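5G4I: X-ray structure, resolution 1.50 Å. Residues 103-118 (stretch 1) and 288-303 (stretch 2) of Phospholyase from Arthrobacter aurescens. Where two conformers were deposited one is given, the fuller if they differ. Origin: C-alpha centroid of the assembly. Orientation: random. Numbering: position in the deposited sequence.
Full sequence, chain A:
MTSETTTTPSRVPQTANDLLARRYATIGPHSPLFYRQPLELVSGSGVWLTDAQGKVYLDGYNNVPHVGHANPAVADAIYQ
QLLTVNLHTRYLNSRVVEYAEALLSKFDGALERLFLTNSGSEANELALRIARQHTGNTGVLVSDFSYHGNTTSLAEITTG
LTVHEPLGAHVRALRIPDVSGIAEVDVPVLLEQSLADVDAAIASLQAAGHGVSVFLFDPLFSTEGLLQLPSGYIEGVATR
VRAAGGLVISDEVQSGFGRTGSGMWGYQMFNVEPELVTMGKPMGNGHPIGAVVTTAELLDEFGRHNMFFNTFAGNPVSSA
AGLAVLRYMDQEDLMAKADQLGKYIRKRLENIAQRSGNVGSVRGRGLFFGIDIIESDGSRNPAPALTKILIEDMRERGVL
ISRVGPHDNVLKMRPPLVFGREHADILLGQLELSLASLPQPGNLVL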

# COMPACT_ATOMS: atom_id res chain seq x y z
N LEU A 103 20.19 0.61 1.15
CA LEU A 103 19.52 1.38 0.12
C LEU A 103 20.06 2.83 0.04
O LEU A 103 20.31 3.35 -1.08
N LEU A 104 20.27 3.43 1.22
CA LEU A 104 20.74 4.83 1.21
C LEU A 104 22.19 4.94 0.71
O LEU A 104 22.58 6.01 0.19
N SER A 105 22.96 3.87 0.79
CA SER A 105 24.36 3.87 0.25
C SER A 105 24.35 3.99 -1.28
O SER A 105 25.37 4.25 -1.91
N LYS A 106 23.19 3.74 -1.94
CA LYS A 106 22.99 3.89 -3.39
C LYS A 106 22.63 5.30 -3.84
O LYS A 106 22.38 5.49 -5.06
N PHE A 107 22.65 6.23 -2.91
CA PHE A 107 22.32 7.64 -3.15
C PHE A 107 23.42 8.60 -2.74
O PHE A 107 24.14 8.32 -1.87
N ASP A 108 23.50 9.74 -3.42
CA ASP A 108 24.49 10.78 -3.10
C ASP A 108 23.87 12.05 -2.66
O ASP A 108 22.72 12.19 -2.62
N GLY A 109 24.72 13.03 -2.44
CA GLY A 109 24.19 14.38 -2.12
C GLY A 109 23.44 14.42 -0.79
O GLY A 109 23.69 13.73 0.17
N ALA A 110 22.31 15.17 -0.79
CA ALA A 110 21.53 15.38 0.40
C ALA A 110 20.41 14.28 0.60
O ALA A 110 19.65 14.38 1.53
N LEU A 111 20.42 13.27 -0.29
CA LEU A 111 19.43 12.16 -0.17
C LEU A 111 19.91 11.13 0.81
O LEU A 111 20.71 10.22 0.46
N GLU A 112 19.52 11.30 2.07
CA GLU A 112 20.09 10.59 3.20
C GLU A 112 19.12 10.14 4.26
O GLU A 112 19.51 9.62 5.29
N ARG A 113 17.78 10.18 3.97
CA ARG A 113 16.74 9.62 4.84
C ARG A 113 15.65 8.84 4.03
O ARG A 113 15.54 9.09 2.81
N LEU A 114 14.88 8.00 4.73
CA LEU A 114 13.97 7.10 4.04
C LEU A 114 12.65 7.00 4.82
O LEU A 114 12.64 6.88 6.08
N PHE A 115 11.51 6.95 4.08
CA PHE A 115 10.21 6.44 4.54
C PHE A 115 9.93 5.14 3.73
O PHE A 115 9.86 5.20 2.47
N LEU A 116 9.70 4.03 4.38
CA LEU A 116 9.32 2.82 3.65
C LEU A 116 7.76 2.76 3.52
O LEU A 116 7.01 3.28 4.37
N THR A 117 7.31 2.05 2.45
CA THR A 117 5.89 1.85 2.18
C THR A 117 5.73 0.41 1.65
O THR A 117 6.71 -0.37 1.62
N ASN A 118 4.50 0.05 1.20
CA ASN A 118 4.24 -1.32 0.69
C ASN A 118 3.98 -1.35 -0.86
O ASN A 118 3.61 -2.38 -1.41
N PRO A 288 5.62 -6.96 -1.61
CA PRO A 288 5.05 -5.57 -1.69
C PRO A 288 5.89 -4.57 -0.87
O PRO A 288 5.84 -4.63 0.35
N ILE A 289 6.70 -3.82 -1.56
CA ILE A 289 7.62 -2.83 -0.92
C ILE A 289 7.63 -1.60 -1.87
O ILE A 289 7.71 -1.75 -3.11
N GLY A 290 7.63 -0.40 -1.24
CA GLY A 290 7.95 0.85 -1.89
C GLY A 290 8.75 1.73 -0.93
O GLY A 290 9.03 1.37 0.19
N ALA A 291 9.16 2.89 -1.44
CA ALA A 291 9.89 3.89 -0.58
C ALA A 291 9.81 5.28 -1.14
O ALA A 291 9.70 5.51 -2.34
N VAL A 292 10.00 6.26 -0.19
CA VAL A 292 10.30 7.67 -0.51
C VAL A 292 11.70 7.96 0.13
O VAL A 292 11.89 7.82 1.36
N VAL A 293 12.70 8.29 -0.69
CA VAL A 293 14.04 8.75 -0.24
C VAL A 293 14.08 10.29 -0.32
O VAL A 293 13.59 10.89 -1.30
N THR A 294 14.56 10.94 0.76
CA THR A 294 14.48 12.41 0.86
C THR A 294 15.64 12.95 1.71
O THR A 294 16.59 12.20 2.06
N THR A 295 15.58 14.27 1.97
CA THR A 295 16.60 14.95 2.74
C THR A 295 16.27 14.88 4.24
O THR A 295 15.16 14.66 4.71
N ALA A 296 17.30 15.10 5.07
CA ALA A 296 17.11 15.22 6.51
C ALA A 296 16.16 16.34 6.92
O ALA A 296 15.28 16.10 7.76
N GLU A 297 16.26 17.50 6.32
CA GLU A 297 15.35 18.58 6.62
C GLU A 297 13.88 18.23 6.35
O GLU A 297 13.03 18.47 7.16
N LEU A 298 13.61 17.59 5.18
CA LEU A 298 12.24 17.26 4.81
C LEU A 298 11.68 16.16 5.73
O LEU A 298 10.46 16.25 6.15
N LEU A 299 12.46 15.08 5.95
CA LEU A 299 11.95 14.01 6.85
C LEU A 299 11.67 14.56 8.27
O LEU A 299 10.67 14.23 8.89
N ASP A 300 12.61 15.34 8.83
CA ASP A 300 12.45 15.83 10.18
C ASP A 300 11.20 16.77 10.31
O ASP A 300 10.43 16.65 11.24
N GLU A 301 10.98 17.66 9.34
CA GLU A 301 9.86 18.56 9.33
C GLU A 301 8.53 17.80 9.35
O GLU A 301 7.59 18.08 10.09
N PHE A 302 8.46 16.79 8.43
CA PHE A 302 7.18 16.06 8.32
C PHE A 302 6.88 15.28 9.61
O PHE A 302 5.70 15.24 10.05
N GLY A 303 7.89 14.66 10.20
CA GLY A 303 7.67 13.93 11.50
C GLY A 303 7.36 14.81 12.70
O GLY A 303 6.61 14.41 13.58

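Strands 113-117 and 290-294 run antiparallel, their N-to-C directions 163° apart, and are laced by backbone hydrogen bonds such as Phe 115 N to Val 292 O (2.9 Å) and Val 292 N to Phe 115 O (2.9 Å). This register sorts the side chains by face.

Leu 114, Leu 116, Ala 291 and Val 293 share one face. Leu 114 (chi1 t, chi2 p) places CD1 3.6 Å from Ala 291 CB and 3.9 Å from Val 293 CG2, so its end leans over the neighbouring strand. Val 293 (chi1 166°, t) sets CG1 over the Phe 107 ring, 3.9 Å from the centroid and only 3° off the normal, a CH-pi contact. Phe 107, with chi1 at -73° (m), points toward the strand.

Arg 113, Phe 115 and Thr 117 occupy the other face, where helix 296-303 packs. Phe 115 (chi1 m, chi2 90°) receives Leu 299 CD1 over its ring face, 3.9 Å from the centroid and 18° off the normal, while Thr 294 CG2 lies at the ring edge. Leu 299 has chi1 t but chi2 off-well at 139°; its CD1 also comes within 3.8 Å of Arg 113 CB. The Phe 302 ring, chi1 t, meets Phe 115 obliquely, with centroids 5.9 Å apart. Gly 290 leaves room for Thr 117 (chi1 p): an ideal CB would lie 2.5 Å from Thr 117 OG1.

Arg 113 (m, m, t, -89°) folds along the helix start, with Ala 296 CB over one guanidinium face, and NH1 donates to Glu 112 O (3.0 Å). One water joins Ala 110 O, Glu 112 OE2 and Ala 296 N; another accepts weakly from Arg 113 NE and donates to Ala 296 O. Thr 295 OG1 (chi1 p) caps the helix, accepting from Leu 298 N at 3.1 Å.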

# COMPACT_ATOMS: atom_id res chain seq x y z
CB LEU A 103 17.99 1.31 0.34
CG LEU A 103 17.14 2.11 -0.65
CD1 LEU A 103 17.27 1.53 -2.06
CD2 LEU A 103 15.66 1.95 -0.15
CB LEU A 104 20.52 5.45 2.58
CG LEU A 104 19.06 5.75 2.99
CD1 LEU A 104 18.92 6.04 4.47
CD2 LEU A 104 18.46 6.86 2.11
CB SER A 105 25.13 2.60 0.66
OG SER A 105 24.73 1.41 -0.06
CB LYS A 106 21.91 2.88 -3.91
CG LYS A 106 22.17 1.45 -3.55
CD LYS A 106 23.49 0.94 -4.10
CE LYS A 106 23.54 -0.60 -3.98
NZ LYS A 106 24.88 -1.12 -4.37
CB PHE A 107 21.02 8.07 -2.40
CG PHE A 107 19.76 7.51 -3.00
CD1 PHE A 107 19.12 8.17 -3.98
CD2 PHE A 107 19.25 6.33 -2.55
CE1 PHE A 107 18.00 7.66 -4.55
CE2 PHE A 107 18.11 5.79 -3.11
CZ PHE A 107 17.49 6.46 -4.11
CB ASP A 108 25.14 11.40 -4.31
CG ASP A 108 25.79 10.53 -5.13
OD1 ASP A 108 26.33 9.54 -4.62
OD2 ASP A 108 25.82 10.93 -6.34
CB ALA A 110 20.86 16.75 0.33
CB LEU A 111 19.14 11.62 -1.57
CG LEU A 111 18.43 12.56 -2.54
CD1 LEU A 111 18.43 12.06 -3.99
CD2 LEU A 111 16.99 12.84 -2.07
CB GLU A 112 21.22 11.38 3.84
CG GLU A 112 20.86 12.62 4.41
CD GLU A 112 22.14 13.38 4.90
OE1 GLU A 112 23.26 12.82 5.02
OE2 GLU A 112 21.98 14.56 5.16
CB ARG A 113 16.04 10.74 5.65
CG ARG A 113 16.96 11.48 6.71
CD ARG A 113 17.52 10.61 7.81
NE ARG A 113 18.28 11.48 8.76
CZ ARG A 113 19.57 11.78 8.64
NH1 ARG A 113 20.28 11.38 7.63
NH2 ARG A 113 20.10 12.65 9.55
CB LEU A 114 14.67 5.68 4.04
CG LEU A 114 13.98 4.39 3.73
CD1 LEU A 114 13.67 4.43 2.24
CD2 LEU A 114 14.78 3.12 3.89
CB PHE A 115 9.07 7.40 4.24
CG PHE A 115 9.12 8.76 4.92
CD1 PHE A 115 9.75 9.82 4.34
CD2 PHE A 115 8.47 8.94 6.12
CE1 PHE A 115 9.74 11.10 4.99
CE2 PHE A 115 8.45 10.17 6.78
CZ PHE A 115 9.11 11.25 6.19
CB LEU A 116 9.86 1.58 4.40
CG LEU A 116 11.35 1.35 4.19
CD1 LEU A 116 11.98 0.46 5.27
CD2 LEU A 116 11.66 0.74 2.82
CB THR A 117 5.30 2.86 1.14
OG1 THR A 117 5.82 2.52 -0.16
CG2 THR A 117 5.56 4.32 1.54
CB ASN A 118 3.11 -1.98 1.45
CG ASN A 118 3.24 -1.86 2.95
OD1 ASN A 118 2.48 -1.02 3.59
ND2 ASN A 118 4.18 -2.49 3.53
CB PRO A 288 3.60 -5.77 -1.14
CG PRO A 288 3.33 -7.30 -1.16
CD PRO A 288 4.70 -7.87 -0.87
CB ILE A 289 9.08 -3.33 -0.72
CG1 ILE A 289 9.20 -4.73 -0.15
CG2 ILE A 289 9.89 -2.34 0.14
CD1 ILE A 289 10.62 -5.27 -0.14
CB ALA A 291 11.39 3.48 -0.41
CB VAL A 292 9.27 8.61 0.12
CG1 VAL A 292 9.67 10.07 -0.20
CG2 VAL A 292 7.87 8.30 -0.30
CB VAL A 293 15.17 8.03 -1.03
CG1 VAL A 293 16.54 8.74 -0.83
CG2 VAL A 293 15.21 6.55 -0.71
CB THR A 294 13.07 12.86 1.26
OG1 THR A 294 12.90 14.30 1.02
CG2 THR A 294 12.76 12.55 2.72
CB THR A 295 16.68 16.43 2.30
OG1 THR A 295 15.48 17.12 2.72
CG2 THR A 295 16.88 16.59 0.87
CB ALA A 296 18.46 15.45 7.19
CB GLU A 297 15.77 19.80 5.81
CG GLU A 297 14.74 20.94 5.71
CD GLU A 297 15.03 21.91 4.55
OE1 GLU A 297 16.01 22.69 4.72
OE2 GLU A 297 14.32 21.84 3.50
CB LEU A 298 12.08 16.86 3.30
CG LEU A 298 12.26 18.10 2.34
CD1 LEU A 298 12.36 17.73 0.87
CD2 LEU A 298 11.16 19.16 2.46
CB LEU A 299 12.89 12.78 6.83
CG LEU A 299 12.43 11.64 7.81
CD1 LEU A 299 12.59 10.26 7.21
CD2 LEU A 299 13.15 11.75 9.18
CB ASP A 300 13.71 16.66 10.57
CG ASP A 300 13.64 17.23 12.03
OD1 ASP A 300 13.65 16.45 12.92
OD2 ASP A 300 13.59 18.48 12.24
CB GLU A 301 9.94 19.54 8.15
CG GLU A 301 8.71 20.40 7.99
CD GLU A 301 8.76 21.26 6.75
OE1 GLU A 301 9.26 20.86 5.71
OE2 GLU A 301 8.33 22.41 6.84
CB PHE A 302 7.21 15.07 7.09
CG PHE A 302 5.88 14.42 6.75
CD1 PHE A 302 4.88 15.12 6.08
CD2 PHE A 302 5.65 13.03 7.08
CE1 PHE A 302 3.69 14.46 5.75
CE2 PHE A 302 4.45 12.44 6.75
CZ PHE A 302 3.50 13.12 6.12
O HOH W 1 19.91 15.74 3.88
O HOH W 2 16.32 14.03 9.67